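Long-range contacts in glutathione S-transferase family protein (Populus trichocarpa, PDB 5F06), which probably catalyses the transfer of glutathione to electrophilic substrates with loss of a halide, as a detoxifying member of the plant Phi class: residues P109-I114 with N136-L140; V115-M119 with D129-I133; T154-A158 with W194-I198; Y174-K178 with A208-N212. All coordinates share one frame; numbering follows the deposited sequence. Where two conformers were deposited one is given.

Contact 1: P109-I114 with N136-L140; sequences PAIAPI and NVEKL
A110 and L140 bring the two backbones closest, and apolar packing carries most of the contact. The methyl of A110 rests against the start of L140, A110 CB to L140 CB 4.1 Å, with the CA atoms of the two residues only 5.2 Å apart. Further along, I114 reaches between V137 and L140: its CD1 lies 3.8 Å from V137 CG2 and 4.0 Å from L140 CD2. The same leucine methyl also touches CG1 of I111. I114 holds CG1 beside its own backbone N (chi1 -60°), and the extended end then carries CD1 over the opposing helix. N136 brings a polar side chain to the contact but meets 109-114 by packing alone. Its CB sits 3.3 Å from A110 O, a carbonyl buried here without a polar partner in the model, while its amide lies across the P113 ring, ND2 3.5 Å from P113 CB. That ND2 is hydrogen-bonded to I132 O, one turn earlier in its own helix, which helps to fix the amide. Cutting N136 back to an alanine would probably open a gap beside P113 and leave I132 O without this side-chain donor. The segments belong to helices 90-120 and 130-153, near-antiparallel neighbours of the all-helical C-terminal domain, with local axes 8.3 Å apart at 148°. Helix 170-176 covers I111 and I114 through Y172, T173 and L176, and V184 of helix 183-186 covers V137 and L140.

Contact 2: V115-M119 with D129-I133; sequences VFQFM and DQTII
Q117, the first residue of 115-119 to meet the other helix, lies between D129, I132 and I133. Its CB packs on I133 CG1 at 3.7 Å, and its CG passes the CG2 methyl of I132. A bend at chi2 (-57°) then turns the amide toward the beginning of helix 130-153, where OE1 accepts from D129 N at 2.8 Å. The N-H comes in tilted 35° from the carbonyl plane, and the bond is fairly straight. The other branch of the amide, NE2, lies 3.5 Å from I132 CD1. D129 is the N-cap of this helix: its OD1 accepts from I132 N at 3.1 Å, met from above the carboxylate plane, and more weakly from T131 N. Thus the glutamine holds the backbone of a residue whose side chain closes the first helical turn. A leucine in its place would probably leave D129 N without this acceptor and the capping residue less firmly placed. F118 comes next and lays one ring face over I133. I133 CD1 stands 3.9 Å from the centroid of the F118 ring, 20° off the normal, in a CH-pi contact, and I133 CG2 meets the ring at CE2. The two segments are the end of helix 90-120 and the first turn of helix 130-153, an antiparallel helical hairpin of the C-terminal domain, joined here close to its turn. T179 and P180, in the loop after helix 170-176, also touch F118, while V115 faces Y172 and Y175 of that helix.

Contact 3: T154-A158 with W194-I198; sequences TKYLA and WWEDI
L157 and Y156 meet W194 at the apolar centre. The CD1 methyl of L157 touches the six-membered part of the indole, 3.8 Å from W194 CZ2, with the two side chains crossing at about a right angle. Y156 comes to the other end of the indole, its CD1 4.0 Å from W194 CD1 and at the indole's edge. The methyl CG2 of I198 meets the edge of the tyrosine ring, 3.9 Å from Y156 CE1, while CD1 of the same isoleucine covers one face of W194. Farther out, Y156 OH lies 2.7 Å from D197 OD2, at best a weak hydrogen bond, since another acceptor lies within reach of the same proton; ring and carboxylate planes are 57° apart. D197 has CG anti to its backbone N (chi1 -178°), which carries the carboxylate out toward the loop. Two waters widen the link: one donates to both K155 O and D197 OD2, and the other joins Y156 OH to D197 OD1. K155 NZ stands 4.2 Å from D197 OD2, too far for a salt bridge, though the opposite charges probably attract. The contact fastens the loop after helix 130-153 to the end of helix 189-198; D166 of helix 164-167 accepts from W194 NE1 and L157 N, and L151 of helix 130-153 packs on both side chains.

Contact 4: Y174-K178 with A208-N212; sequences YYLMK and AEGMN
M211 slots its side chain between Y174 and Y175, and with these two tyrosines it accounts for most of the buried surface. Its terminal methyl lies over one face of Y175, CE 3.9 Å from the ring centroid and offset toward the rim, a CH-pi contact. Toward Y174 the touch is made by CB, 3.8 Å from Y174 CE2, and by the sulfur, 4.0 Å from Y174 CD2; the sulfur approaches obliquely. A turn at chi3 (71°) bends the methyl out of the otherwise extended chain and onto the Y175 face. The sulfur stands above that ring too, though at a distance, so M211 makes Met-aromatic contacts with both tyrosines. In this glutathione transferase the contact joins helix 170-176 of the helical C-terminal domain to the chain just past helix 202-210, close to the active-site cleft: Y175 packs on the glutathione-binding T11, and its hydroxyl is hydrogen-bonded to M9 O. A chi1 of -175° swings the Y174 ring away from its own N and at the 208-212 segment. Its hydroxyl donates to N212 OD1 at 2.6 Å, in the carbonyl plane and on a lone pair. K178 NZ gives the same oxygen a second bond of 3.0 Å, tilted 28° from that plane, so two donors grip the amide carbonyl. A208 CB lies 4.0 Å from Y174 CZ, and the F204 ring meets the Y174 ring edge-to-face. W195 of helix 189-198 also touches Y174.

How the contacts relate
Contacts 1 and 2 are successive levels of one hairpin, helices 90-120 and 130-153, their centres about 9 Å apart; contact 2 is nested inside the loop that contact 1 closes. Contacts 3 and 4 follow along the chain with alternating segments, which interlaces the later helices. Contact 3 stands apart from contacts 1 and 2, its centre about 20 Å from that of contact 1 and about 26 Å from that of contact 2, without touching either. Contact 4 ties the set together: L176 packs on I111, I114 and L140 of contact 1, Y175 on V115 of contact 2, and Y174 on W195 of contact 3. Helix 170-176 thus links the packing of the C-terminal domain to T11 of the glutathione site, which Y175 touches.

Contact 1: P109-I114 with N136-L140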
loop_
_atom_site.group_PDB
_atom_site.type_symbol
_atom_site.label_atom_id
_atom_site.label_comp_id
_atom_site.label_asym_id
_atom_site.label_seq_id
_atom_site.Cartn_x
_atom_site.Cartn_y
_atom_site.Cartn_z
ATOM N N PRO A 109 -7.211 5.068 -2.140
ATOM C CA PRO A 109 -7.288 6.456 -1.663
ATOM C C PRO A 109 -8.417 7.252 -2.319
ATOM O O PRO A 109 -8.823 8.278 -1.776
ATOM C CB PRO A 109 -5.920 7.037 -2.039
ATOM C CG PRO A 109 -5.027 5.866 -2.205
ATOM C CD PRO A 109 -5.899 4.771 -2.736
ATOM N N ALA A 110 -8.906 6.782 -3.464
ATOM C CA ALA A 110 -9.991 7.449 -4.175
ATOM C C ALA A 110 -11.364 6.896 -3.778
ATOM O O ALA A 110 -12.327 7.651 -3.672
ATOM C CB ALA A 110 -9.784 7.324 -5.686
ATOM N N ILE A 111 -11.461 5.588 -3.550
ATOM C CA ILE A 111 -12.761 4.988 -3.234
ATOM C C ILE A 111 -13.091 5.072 -1.740
ATOM O O ILE A 111 -14.261 5.182 -1.365
ATOM C CB ILE A 111 -12.834 3.510 -3.694
ATOM C CG1 ILE A 111 -14.274 3.006 -3.603
ATOM C CG2 ILE A 111 -11.883 2.627 -2.892
ATOM C CD1 ILE A 111 -14.528 1.738 -4.380
ATOM N N ALA A 112 -12.072 5.041 -0.887
ATOM C CA ALA A 112 -12.315 5.045 0.554
ATOM C C ALA A 112 -13.120 6.277 1.006
ATOM O O ALA A 112 -14.083 6.136 1.760
ATOM C CB ALA A 112 -10.994 4.957 1.320
ATOM N N PRO A 113 -12.744 7.485 0.549
ATOM C CA PRO A 113 -13.492 8.663 1.008
ATOM C C PRO A 113 -14.953 8.661 0.556
ATOM O O PRO A 113 -15.815 9.187 1.261
ATOM C CB PRO A 113 -12.735 9.838 0.373
ATOM C CG PRO A 113 -11.406 9.302 0.004
ATOM C CD PRO A 113 -11.630 7.865 -0.335
ATOM N N ILE A 114 -15.227 8.085 -0.608
ATOM C CA ILE A 114 -16.598 8.007 -1.102
ATOM C C ILE A 114 -17.441 7.195 -0.125
ATOM O O ILE A 114 -18.505 7.633 0.315
ATOM C CB ILE A 114 -16.660 7.363 -2.507
ATOM C CG1 ILE A 114 -15.852 8.198 -3.503
ATOM C CG2 ILE A 114 -18.103 7.219 -2.965
ATOM C CD1 ILE A 114 -15.687 7.552 -4.877
ATOM N N ASN A 136 -13.804 12.785 -5.335
ATOM C CA ASN A 136 -13.204 11.459 -5.358
ATOM C C ASN A 136 -13.855 10.549 -6.401
ATOM O O ASN A 136 -13.226 9.610 -6.890
ATOM C CB ASN A 136 -13.278 10.830 -3.970
ATOM C CG ASN A 136 -12.251 11.415 -3.017
ATOM O OD1 ASN A 136 -11.072 11.067 -3.073
ATOM N ND2 ASN A 136 -12.692 12.314 -2.143
ATOM N N VAL A 137 -15.108 10.831 -6.750
ATOM C CA VAL A 137 -15.754 10.133 -7.854
ATOM C C VAL A 137 -15.007 10.474 -9.145
ATOM O O VAL A 137 -14.812 9.616 -10.009
ATOM C CB VAL A 137 -17.255 10.503 -7.967
ATOM C CG1 VAL A 137 -17.813 10.169 -9.344
ATOM C CG2 VAL A 137 -18.054 9.785 -6.893
ATOM N N GLU A 138 -14.573 11.726 -9.260
ATOM C CA GLU A 138 -13.786 12.160 -10.407
ATOM C C GLU A 138 -12.432 11.452 -10.416
ATOM O O GLU A 138 -11.983 10.960 -11.454
ATOM C CB GLU A 138 -13.598 13.675 -10.381
ATOM C CG GLU A 138 -12.873 14.240 -11.585
ATOM C CD GLU A 138 -12.887 15.755 -11.599
ATOM O OE1 GLU A 138 -12.130 16.366 -10.816
ATOM O OE2 GLU A 138 -13.666 16.336 -12.383
ATOM N N LYS A 139 -11.792 11.397 -9.252
ATOM C CA LYS A 139 -10.500 10.732 -9.116
ATOM C C LYS A 139 -10.612 9.238 -9.401
ATOM O O LYS A 139 -9.773 8.672 -10.101
ATOM C CB LYS A 139 -9.928 10.952 -7.714
ATOM C CG LYS A 139 -9.438 12.369 -7.470
ATOM C CD LYS A 139 -8.958 12.559 -6.038
ATOM C CE LYS A 139 -8.376 13.949 -5.832
ATOM N NZ LYS A 139 -8.047 14.215 -4.406
ATOM N N LEU A 140 -11.644 8.599 -8.863
ATOM C CA LEU A 140 -11.828 7.169 -9.074
ATOM C C LEU A 140 -12.109 6.875 -10.541
ATOM O O LEU A 140 -11.654 5.863 -11.075
ATOM C CB LEU A 140 -12.966 6.629 -8.210
ATOM C CG LEU A 140 -13.200 5.116 -8.301
ATOM C CD1 LEU A 140 -11.939 4.351 -7.959
ATOM C CD2 LEU A 140 -14.341 4.700 -7.387
#

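Contact 2: V115-M119 with D129-I133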
loop_
_atom_site.group_PDB
_atom_site.type_symbol
_atom_site.label_atom_id
_atom_site.label_comp_id
_atom_site.label_asym_id
_atom_site.label_seq_id
_atom_site.Cartn_x
_atom_site.Cartn_y
_atom_site.Cartn_z
ATOM N N VAL A 115 -16.946 6.013 0.224
ATOM C CA VAL A 115 -17.679 5.106 1.092
ATOM C C VAL A 115 -17.765 5.678 2.502
ATOM O O VAL A 115 -18.780 5.515 3.184
ATOM C CB VAL A 115 -17.022 3.709 1.115
ATOM C CG1 VAL A 115 -17.634 2.818 2.188
ATOM C CG2 VAL A 115 -17.157 3.053 -0.253
ATOM N N PHE A 116 -16.700 6.350 2.934
ATOM C CA PHE A 116 -16.681 6.968 4.252
ATOM C C PHE A 116 -17.813 7.980 4.375
ATOM O O PHE A 116 -18.561 7.982 5.351
ATOM C CB PHE A 116 -15.344 7.658 4.522
ATOM C CG PHE A 116 -15.278 8.334 5.863
ATOM C CD1 PHE A 116 -14.830 7.645 6.978
ATOM C CD2 PHE A 116 -15.674 9.654 6.010
ATOM C CE1 PHE A 116 -14.774 8.265 8.216
ATOM C CE2 PHE A 116 -15.621 10.276 7.241
ATOM C CZ PHE A 116 -15.171 9.582 8.346
ATOM N N GLN A 117 -17.933 8.843 3.377
ATOM C CA GLN A 117 -18.941 9.895 3.407
ATOM C C GLN A 117 -20.362 9.323 3.413
ATOM O O GLN A 117 -21.226 9.793 4.160
ATOM C CB GLN A 117 -18.750 10.842 2.218
ATOM C CG GLN A 117 -17.549 11.777 2.359
ATOM C CD GLN A 117 -17.612 12.632 3.613
ATOM O OE1 GLN A 117 -18.683 13.089 4.013
ATOM N NE2 GLN A 117 -16.460 12.843 4.246
ATOM N N PHE A 118 -20.604 8.302 2.599
ATOM C CA PHE A 118 -21.922 7.688 2.529
ATOM C C PHE A 118 -22.273 6.830 3.754
ATOM O O PHE A 118 -23.400 6.880 4.242
ATOM C CB PHE A 118 -22.036 6.820 1.268
ATOM C CG PHE A 118 -22.306 7.599 0.007
ATOM C CD1 PHE A 118 -23.495 8.287 -0.161
ATOM C CD2 PHE A 118 -21.378 7.619 -1.022
ATOM C CE1 PHE A 118 -23.748 8.996 -1.325
ATOM C CE2 PHE A 118 -21.624 8.324 -2.185
ATOM C CZ PHE A 118 -22.812 9.009 -2.339
ATOM N N MET A 119 -21.304 6.055 4.235
ATOM C CA MET A 119 -21.570 5.007 5.218
ATOM C C MET A 119 -21.113 5.353 6.635
ATOM O O MET A 119 -21.756 4.959 7.607
ATOM C CB MET A 119 -20.893 3.702 4.782
ATOM C CG MET A 119 -21.292 3.221 3.393
ATOM S SD MET A 119 -23.076 3.025 3.209
ATOM C CE MET A 119 -23.161 2.222 1.609
ATOM N N ASP A 129 -20.715 14.535 2.736
ATOM C CA ASP A 129 -20.164 15.734 2.119
ATOM C C ASP A 129 -20.100 15.535 0.613
ATOM O O ASP A 129 -19.253 14.795 0.119
ATOM C CB ASP A 129 -18.775 16.038 2.692
ATOM C CG ASP A 129 -18.206 17.363 2.206
ATOM O OD1 ASP A 129 -18.371 17.698 1.014
ATOM O OD2 ASP A 129 -17.584 18.073 3.025
ATOM N N GLN A 130 -20.990 16.204 -0.114
ATOM C CA GLN A 130 -21.110 15.992 -1.553
ATOM C C GLN A 130 -19.858 16.449 -2.294
ATOM O O GLN A 130 -19.508 15.890 -3.335
ATOM C CB GLN A 130 -22.334 16.722 -2.106
ATOM C CG GLN A 130 -22.723 16.286 -3.510
ATOM C CD GLN A 130 -23.237 14.859 -3.557
ATOM O OE1 GLN A 130 -24.077 14.462 -2.747
ATOM N NE2 GLN A 130 -22.731 14.077 -4.504
ATOM N N THR A 131 -19.189 17.464 -1.754
ATOM C CA THR A 131 -17.942 17.953 -2.334
ATOM C C THR A 131 -16.860 16.872 -2.297
ATOM O O THR A 131 -16.172 16.637 -3.289
ATOM C CB THR A 131 -17.435 19.220 -1.600
ATOM O OG1 THR A 131 -18.447 20.233 -1.639
ATOM C CG2 THR A 131 -16.163 19.756 -2.245
ATOM N N ILE A 132 -16.712 16.214 -1.150
ATOM C CA ILE A 132 -15.714 15.160 -1.007
ATOM C C ILE A 132 -16.100 13.967 -1.882
ATOM O O ILE A 132 -15.243 13.355 -2.512
ATOM C CB ILE A 132 -15.561 14.733 0.467
ATOM C CG1 ILE A 132 -15.038 15.918 1.286
ATOM C CG2 ILE A 132 -14.613 13.533 0.597
ATOM C CD1 ILE A 132 -14.939 15.663 2.777
ATOM N N ILE A 133 -17.394 13.657 -1.936
ATOM C CA ILE A 133 -17.888 12.592 -2.808
ATOM C C ILE A 133 -17.558 12.894 -4.274
ATOM O O ILE A 133 -16.939 12.074 -4.953
ATOM C CB ILE A 133 -19.415 12.391 -2.644
ATOM C CG1 ILE A 133 -19.724 11.871 -1.237
ATOM C CG2 ILE A 133 -19.965 11.411 -3.693
ATOM C CD1 ILE A 133 -21.198 11.905 -0.872
#

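Contact 3: T154-A158 with W194-I198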
loop_
_atom_site.group_PDB
_atom_site.type_symbol
_atom_site.label_atom_id
_atom_site.label_comp_id
_atom_site.label_asym_id
_atom_site.label_seq_id
_atom_site.Cartn_x
_atom_site.Cartn_y
_atom_site.Cartn_z
ATOM N N THR A 154 -6.882 -8.030 -20.692
ATOM C CA THR A 154 -6.836 -9.239 -19.868
ATOM C C THR A 154 -8.119 -9.371 -19.052
ATOM O O THR A 154 -8.786 -8.375 -18.774
ATOM C CB THR A 154 -5.616 -9.230 -18.914
ATOM O OG1 THR A 154 -5.639 -8.050 -18.097
ATOM C CG2 THR A 154 -4.313 -9.269 -19.704
ATOM N N LYS A 155 -8.460 -10.600 -18.672
ATOM C CA LYS A 155 -9.705 -10.861 -17.955
ATOM C C LYS A 155 -9.746 -10.153 -16.604
ATOM O O LYS A 155 -10.795 -9.661 -16.181
ATOM C CB LYS A 155 -9.900 -12.363 -17.742
ATOM C CG LYS A 155 -10.380 -13.120 -18.971
ATOM C CD LYS A 155 -10.854 -14.529 -18.627
ATOM C CE LYS A 155 -12.060 -14.520 -17.691
ATOM N NZ LYS A 155 -13.151 -13.615 -18.165
ATOM N N TYR A 156 -8.596 -10.108 -15.938
ATOM C CA TYR A 156 -8.481 -9.531 -14.603
ATOM C C TYR A 156 -7.334 -8.518 -14.616
ATOM O O TYR A 156 -6.702 -8.317 -15.651
ATOM C CB TYR A 156 -8.269 -10.641 -13.565
ATOM C CG TYR A 156 -9.377 -11.679 -13.602
ATOM C CD1 TYR A 156 -10.558 -11.493 -12.890
ATOM C CD2 TYR A 156 -9.254 -12.829 -14.372
ATOM C CE1 TYR A 156 -11.582 -12.430 -12.939
ATOM C CE2 TYR A 156 -10.272 -13.772 -14.425
ATOM C CZ TYR A 156 -11.432 -13.568 -13.706
ATOM O OH TYR A 156 -12.449 -14.499 -13.760
ATOM N N LEU A 157 -7.073 -7.865 -13.490
ATOM C CA LEU A 157 -6.129 -6.752 -13.477
ATOM C C LEU A 157 -4.681 -7.168 -13.735
ATOM O O LEU A 157 -3.956 -6.468 -14.442
ATOM C CB LEU A 157 -6.211 -6.002 -12.144
ATOM C CG LEU A 157 -7.476 -5.168 -11.891
ATOM C CD1 LEU A 157 -7.472 -4.647 -10.463
ATOM C CD2 LEU A 157 -7.618 -4.005 -12.878
ATOM N N ALA A 158 -4.252 -8.295 -13.170
ATOM C CA ALA A 158 -2.848 -8.698 -13.268
ATOM C C ALA A 158 -2.582 -9.623 -14.453
ATOM O O ALA A 158 -1.428 -9.949 -14.739
ATOM C CB ALA A 158 -2.405 -9.373 -11.978
ATOM N N TRP A 194 -16.104 -7.060 -15.210
ATOM C CA TRP A 194 -15.085 -7.516 -14.260
ATOM C C TRP A 194 -15.642 -7.545 -12.839
ATOM O O TRP A 194 -15.492 -8.534 -12.124
ATOM C CB TRP A 194 -13.859 -6.605 -14.352
ATOM C CG TRP A 194 -12.866 -6.701 -13.230
ATOM C CD1 TRP A 194 -11.944 -7.693 -13.019
ATOM C CD2 TRP A 194 -12.663 -5.742 -12.186
ATOM N NE1 TRP A 194 -11.195 -7.410 -11.899
ATOM C CE2 TRP A 194 -11.615 -6.220 -11.372
ATOM C CE3 TRP A 194 -13.271 -4.527 -11.856
ATOM C CZ2 TRP A 194 -11.168 -5.526 -10.254
ATOM C CZ3 TRP A 194 -12.826 -3.843 -10.743
ATOM C CH2 TRP A 194 -11.784 -4.343 -9.956
ATOM N N TRP A 195 -16.309 -6.468 -12.441
ATOM C CA TRP A 195 -16.908 -6.397 -11.113
ATOM C C TRP A 195 -17.951 -7.492 -10.898
ATOM O O TRP A 195 -17.958 -8.165 -9.866
ATOM C CB TRP A 195 -17.558 -5.033 -10.889
ATOM C CG TRP A 195 -18.446 -5.036 -9.696
ATOM C CD1 TRP A 195 -19.805 -4.919 -9.685
ATOM C CD2 TRP A 195 -18.043 -5.196 -8.334
ATOM N NE1 TRP A 195 -20.274 -4.989 -8.395
ATOM C CE2 TRP A 195 -19.211 -5.157 -7.547
ATOM C CE3 TRP A 195 -16.807 -5.366 -7.702
ATOM C CZ2 TRP A 195 -19.180 -5.276 -6.157
ATOM C CZ3 TRP A 195 -16.778 -5.484 -6.321
ATOM C CH2 TRP A 195 -17.958 -5.438 -5.565
ATOM N N GLU A 196 -18.832 -7.655 -11.879
ATOM C CA GLU A 196 -19.896 -8.649 -11.806
ATOM C C GLU A 196 -19.305 -10.051 -11.718
ATOM O O GLU A 196 -19.879 -10.940 -11.089
ATOM C CB GLU A 196 -20.826 -8.508 -13.016
ATOM C CG GLU A 196 -21.665 -7.233 -12.961
ATOM C CD GLU A 196 -22.302 -6.856 -14.285
ATOM O OE1 GLU A 196 -21.945 -7.439 -15.334
ATOM O OE2 GLU A 196 -23.170 -5.959 -14.268
ATOM N N ASP A 197 -18.145 -10.230 -12.341
ATOM C CA ASP A 197 -17.408 -11.488 -12.284
ATOM C C ASP A 197 -16.866 -11.749 -10.875
ATOM O O ASP A 197 -17.257 -12.719 -10.227
ATOM C CB ASP A 197 -16.261 -11.465 -13.306
ATOM C CG ASP A 197 -15.458 -12.761 -13.345
ATOM O OD1 ASP A 197 -15.663 -13.648 -12.487
ATOM O OD2 ASP A 197 -14.597 -12.887 -14.244
ATOM N N ILE A 198 -15.962 -10.892 -10.401
ATOM C CA ILE A 198 -15.274 -11.171 -9.145
ATOM C C ILE A 198 -16.236 -11.113 -7.955
ATOM O O ILE A 198 -16.063 -11.849 -6.985
ATOM C CB ILE A 198 -14.079 -10.205 -8.914
ATOM C CG1 ILE A 198 -14.549 -8.756 -8.748
ATOM C CG2 ILE A 198 -13.077 -10.335 -10.065
ATOM C CD1 ILE A 198 -13.432 -7.775 -8.373
HETATM O O HOH W 1 -13.440 -10.497 -15.444
HETATM O O HOH W 2 -13.779 -15.261 -11.350
#

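Contact 4: Y174-K178 with A208-N212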
loop_
_atom_site.group_PDB
_atom_site.type_symbol
_atom_site.label_atom_id
_atom_site.label_comp_id
_atom_site.label_asym_id
_atom_site.label_seq_id
_atom_site.Cartn_x
_atom_site.Cartn_y
_atom_site.Cartn_z
ATOM N N TYR A 174 -17.920 -3.105 -3.172
ATOM C CA TYR A 174 -19.227 -3.667 -2.847
ATOM C C TYR A 174 -20.139 -2.590 -2.264
ATOM O O TYR A 174 -21.317 -2.496 -2.619
ATOM C CB TYR A 174 -19.101 -4.837 -1.865
ATOM C CG TYR A 174 -20.428 -5.506 -1.597
ATOM C CD1 TYR A 174 -21.057 -6.245 -2.589
ATOM C CD2 TYR A 174 -21.059 -5.385 -0.369
ATOM C CE1 TYR A 174 -22.268 -6.850 -2.366
ATOM C CE2 TYR A 174 -22.280 -5.991 -0.137
ATOM C CZ TYR A 174 -22.877 -6.722 -1.139
ATOM O OH TYR A 174 -24.092 -7.330 -0.925
ATOM N N TYR A 175 -19.588 -1.762 -1.385
ATOM C CA TYR A 175 -20.375 -0.704 -0.769
ATOM C C TYR A 175 -20.604 0.464 -1.726
ATOM O O TYR A 175 -21.673 1.078 -1.708
ATOM C CB TYR A 175 -19.699 -0.218 0.512
ATOM C CG TYR A 175 -19.973 -1.080 1.734
ATOM C CD1 TYR A 175 -21.176 -1.765 1.882
ATOM C CD2 TYR A 175 -19.036 -1.193 2.749
ATOM C CE1 TYR A 175 -21.429 -2.542 2.994
ATOM C CE2 TYR A 175 -19.285 -1.972 3.871
ATOM C CZ TYR A 175 -20.485 -2.640 3.984
ATOM O OH TYR A 175 -20.751 -3.412 5.092
ATOM N N LEU A 176 -19.612 0.769 -2.562
ATOM C CA LEU A 176 -19.770 1.807 -3.578
ATOM C C LEU A 176 -20.976 1.501 -4.465
ATOM O O LEU A 176 -21.749 2.394 -4.817
ATOM C CB LEU A 176 -18.506 1.928 -4.433
ATOM C CG LEU A 176 -18.535 2.950 -5.575
ATOM C CD1 LEU A 176 -17.921 4.267 -5.146
ATOM C CD2 LEU A 176 -17.831 2.409 -6.808
ATOM N N MET A 177 -21.147 0.230 -4.810
ATOM C CA MET A 177 -22.199 -0.161 -5.743
ATOM C C MET A 177 -23.591 -0.018 -5.132
ATOM O O MET A 177 -24.594 -0.127 -5.837
ATOM C CB MET A 177 -21.976 -1.595 -6.224
ATOM C CG MET A 177 -20.714 -1.763 -7.070
ATOM S SD MET A 177 -20.627 -0.644 -8.482
ATOM C CE MET A 177 -21.881 -1.358 -9.538
ATOM N N LYS A 178 -23.649 0.232 -3.829
ATOM C CA LYS A 178 -24.918 0.489 -3.153
ATOM C C LYS A 178 -25.305 1.965 -3.228
ATOM O O LYS A 178 -26.430 2.333 -2.891
ATOM C CB LYS A 178 -24.842 0.058 -1.685
ATOM C CG LYS A 178 -24.555 -1.417 -1.473
ATOM C CD LYS A 178 -24.535 -1.749 0.009
ATOM C CE LYS A 178 -24.383 -3.240 0.249
ATOM N NZ LYS A 178 -25.589 -4.005 -0.182
ATOM N N ALA A 208 -20.319 -11.411 1.360
ATOM C CA ALA A 208 -21.235 -10.339 0.985
ATOM C C ALA A 208 -22.459 -10.309 1.892
ATOM O O ALA A 208 -23.002 -9.242 2.169
ATOM C CB ALA A 208 -21.663 -10.498 -0.469
ATOM N N GLU A 209 -22.885 -11.482 2.350
ATOM C CA GLU A 209 -24.035 -11.589 3.242
ATOM C C GLU A 209 -23.819 -10.753 4.496
ATOM O O GLU A 209 -24.718 -10.039 4.947
ATOM C CB GLU A 209 -24.285 -13.048 3.640
ATOM C CG GLU A 209 -24.398 -14.020 2.476
ATOM C CD GLU A 209 -24.658 -15.450 2.930
ATOM O OE1 GLU A 209 -24.153 -16.386 2.274
ATOM O OE2 GLU A 209 -25.365 -15.636 3.942
ATOM N N GLY A 210 -22.615 -10.845 5.052
ATOM C CA GLY A 210 -22.293 -10.170 6.292
ATOM C C GLY A 210 -22.182 -8.667 6.136
ATOM O O GLY A 210 -22.236 -7.930 7.119
ATOM N N MET A 211 -22.026 -8.207 4.899
ATOM C CA MET A 211 -21.887 -6.781 4.632
ATOM C C MET A 211 -23.237 -6.108 4.381
ATOM O O MET A 211 -23.303 -4.892 4.197
ATOM C CB MET A 211 -20.967 -6.562 3.432
ATOM C CG MET A 211 -19.615 -7.250 3.571
ATOM S SD MET A 211 -18.476 -6.825 2.250
ATOM C CE MET A 211 -18.122 -5.123 2.670
ATOM N N ASN A 212 -24.308 -6.899 4.384
ATOM C CA ASN A 212 -25.647 -6.386 4.093
ATOM C C ASN A 212 -26.447 -6.042 5.344
ATOM O O ASN A 212 -26.463 -6.809 6.309
ATOM C CB ASN A 212 -26.431 -7.403 3.262
ATOM C CG ASN A 212 -25.846 -7.600 1.881
ATOM O OD1 ASN A 212 -25.321 -6.666 1.277
ATOM N ND2 ASN A 212 -25.930 -8.824 1.372
#